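Local coordinates for putative neuraminyllactose-binding hemagglutinin homolog (Helicobacter pylori, PDB 3BGH), which is of unconfirmed function but, as a homolog of neuraminyllactose-binding hemagglutinin and a putative outer-membrane lipoprotein, may act as an adhesin that recognises sialylated receptors, at residues Y25-K30 with L72-Y77. Residues are numbered along the deposited sequence; the frame is centred on the assembly and turned at random.
Sequences YPIKGK and LERKGY
Arg74 reaches across to the backbone of Ile27 and Gly29, and has the largest share of the buried surface, 101 of 239 Å² summed over both sides. Arg74 NE donates a hydrogen bond to Gly29 O, 2.9 Å away. Its N-H...O angle of 137° shows a bent bond, although the acceptor sits at the guanidinium edge, close to its plane. Arg74 CD also lies 3.2 Å from Gly29 O, so the same carbonyl meets both the aliphatic chain and its polar end. Arg74 NH1 lies 2.5 Å from Ile27 O, a separation too short to interpret closely. Ile27 covers one guanidinium face from off-centre, with CG2 4.0 Å from Arg74 NH1. This branch stands anti to the backbone N of Ile27, while CG1 is anti to the carbonyl carbon (chi1 -57°). On Arg74, CG extends anti to the backbone N (chi1 174°), and bends at chi2 and chi3 then turn NE toward Gly29. Ile27 also packs on Gln67, Ser70 and Phe71 of helix 54-73, and Gly76 forms a Schellman motif where that helix ends. The contact therefore joins the loop preceding strand 38-48 to the C-terminal end of the helix. Its chemistry implies a surface attachment in which, across these two segments, a probably cationic arginine is met by main-chain carbonyl oxygen, with aliphatic packing over one face.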
loop_
_atom_site.group_PDB
_atom_site.type_symbol
_atom_site.label_atom_id
_atom_site.label_comp_id
_atom_site.label_asym_id
_atom_site.label_seq_id
_atom_site.Cartn_x
_atom_site.Cartn_y
_atom_site.Cartn_z
ATOM N N TYR A 25 -16.612 -12.828 8.860
ATOM C CA TYR A 25 -17.551 -12.611 7.771
ATOM C C TYR A 25 -18.437 -13.854 7.804
ATOM O O TYR A 25 -17.903 -14.963 7.835
ATOM C CB TYR A 25 -16.782 -12.453 6.443
ATOM C CG TYR A 25 -17.621 -12.538 5.179
ATOM C CD1 TYR A 25 -18.460 -11.484 4.809
ATOM C CD2 TYR A 25 -17.567 -13.672 4.344
ATOM C CE1 TYR A 25 -19.247 -11.543 3.651
ATOM C CE2 TYR A 25 -18.357 -13.745 3.161
ATOM C CZ TYR A 25 -19.194 -12.666 2.826
ATOM O OH TYR A 25 -19.973 -12.669 1.684
ATOM N N PRO A 26 -19.778 -13.685 7.859
ATOM C CA PRO A 26 -20.607 -14.900 7.970
ATOM C C PRO A 26 -20.588 -15.763 6.702
ATOM O O PRO A 26 -21.107 -15.350 5.664
ATOM C CB PRO A 26 -22.011 -14.345 8.247
ATOM C CG PRO A 26 -21.998 -12.945 7.672
ATOM C CD PRO A 26 -20.590 -12.447 7.845
ATOM N N ILE A 27 -19.979 -16.946 6.788
ATOM C CA ILE A 27 -20.027 -17.912 5.684
ATOM C C ILE A 27 -21.423 -18.533 5.630
ATOM O O ILE A 27 -21.718 -19.497 6.323
ATOM C CB ILE A 27 -18.921 -19.002 5.791
ATOM C CG1 ILE A 27 -17.526 -18.339 5.851
ATOM C CG2 ILE A 27 -19.023 -19.994 4.624
ATOM C CD1 ILE A 27 -16.434 -19.190 6.498
ATOM N N LYS A 28 -22.290 -17.932 4.830
ATOM C CA LYS A 28 -23.650 -18.416 4.675
ATOM C C LYS A 28 -23.722 -19.328 3.453
ATOM O O LYS A 28 -23.250 -18.964 2.380
ATOM C CB LYS A 28 -24.637 -17.237 4.564
ATOM C CG LYS A 28 -24.885 -16.517 5.902
ATOM C CD LYS A 28 -25.579 -15.166 5.692
ATOM C CE LYS A 28 -25.528 -14.307 6.959
ATOM N NZ LYS A 28 -25.525 -12.842 6.621
ATOM N N GLY A 29 -24.292 -20.517 3.635
ATOM C CA GLY A 29 -24.399 -21.510 2.562
ATOM C C GLY A 29 -24.457 -22.950 3.068
ATOM O O GLY A 29 -23.827 -23.298 4.077
ATOM N N LYS A 30 -25.219 -23.778 2.357
ATOM C CA LYS A 30 -25.365 -25.210 2.665
ATOM C C LYS A 30 -24.032 -25.952 2.548
ATOM O O LYS A 30 -23.295 -25.730 1.582
ATOM C CB LYS A 30 -26.418 -25.856 1.741
ATOM C CG LYS A 30 -26.429 -25.306 0.301
ATOM C CD LYS A 30 -27.435 -26.016 -0.611
ATOM C CE LYS A 30 -27.797 -25.140 -1.817
ATOM N NZ LYS A 30 -28.588 -25.910 -2.821
ATOM N N LEU A 72 -13.734 -23.402 2.897
ATOM C CA LEU A 72 -13.344 -24.498 2.033
ATOM C C LEU A 72 -14.031 -25.816 2.414
ATOM O O LEU A 72 -14.702 -26.431 1.593
ATOM C CB LEU A 72 -11.825 -24.622 1.991
ATOM C CG LEU A 72 -11.196 -23.469 1.203
ATOM C CD1 LEU A 72 -9.752 -23.359 1.565
ATOM C CD2 LEU A 72 -11.400 -23.611 -0.306
ATOM N N GLU A 73 -13.892 -26.215 3.670
ATOM C CA GLU A 73 -14.583 -27.373 4.215
ATOM C C GLU A 73 -16.066 -27.309 3.900
ATOM O O GLU A 73 -16.586 -28.207 3.252
ATOM C CB GLU A 73 -14.341 -27.465 5.706
ATOM C CG GLU A 73 -12.901 -27.822 6.030
ATOM C CD GLU A 73 -12.560 -27.619 7.495
ATOM O OE1 GLU A 73 -13.230 -26.788 8.158
ATOM O OE2 GLU A 73 -11.608 -28.283 7.982
ATOM N N ARG A 74 -16.738 -26.223 4.278
ATOM C CA ARG A 74 -18.147 -26.058 3.940
ATOM C C ARG A 74 -18.411 -26.208 2.431
ATOM O O ARG A 74 -19.555 -26.177 1.987
ATOM C CB ARG A 74 -18.662 -24.708 4.429
ATOM C CG ARG A 74 -20.076 -24.395 3.988
ATOM C CD ARG A 74 -21.053 -24.636 5.102
ATOM N NE ARG A 74 -21.463 -23.388 5.748
ATOM C CZ ARG A 74 -20.900 -22.881 6.848
ATOM N NH1 ARG A 74 -21.357 -21.731 7.351
ATOM N NH2 ARG A 74 -19.880 -23.515 7.448
ATOM N N LYS A 75 -17.358 -26.367 1.644
ATOM C CA LYS A 75 -17.510 -26.373 0.197
ATOM C C LYS A 75 -17.019 -27.698 -0.345
ATOM O O LYS A 75 -17.035 -27.935 -1.554
ATOM C CB LYS A 75 -16.747 -25.198 -0.411
ATOM C CG LYS A 75 -17.624 -24.312 -1.269
ATOM C CD LYS A 75 -18.486 -23.304 -0.477
ATOM C CE LYS A 75 -19.548 -22.735 -1.402
ATOM N NZ LYS A 75 -20.383 -21.655 -0.805
ATOM N N GLY A 76 -16.582 -28.549 0.581
ATOM C CA GLY A 76 -16.434 -29.966 0.320
ATOM C C GLY A 76 -15.006 -30.456 0.369
ATOM O O GLY A 76 -14.768 -31.670 0.364
ATOM N N TYR A 77 -14.061 -29.522 0.434
ATOM C CA TYR A 77 -12.640 -29.838 0.349
ATOM C C TYR A 77 -12.055 -30.378 1.640
ATOM O O TYR A 77 -12.601 -30.177 2.723
ATOM C CB TYR A 77 -11.846 -28.597 -0.107
ATOM C CG TYR A 77 -12.333 -28.040 -1.419
ATOM C CD1 TYR A 77 -11.751 -28.438 -2.621
ATOM C CD2 TYR A 77 -13.384 -27.118 -1.465
ATOM C CE1 TYR A 77 -12.205 -27.940 -3.823
ATOM C CE2 TYR A 77 -13.850 -26.617 -2.685
ATOM C CZ TYR A 77 -13.251 -27.042 -3.851
ATOM O OH TYR A 77 -13.693 -26.562 -5.058
#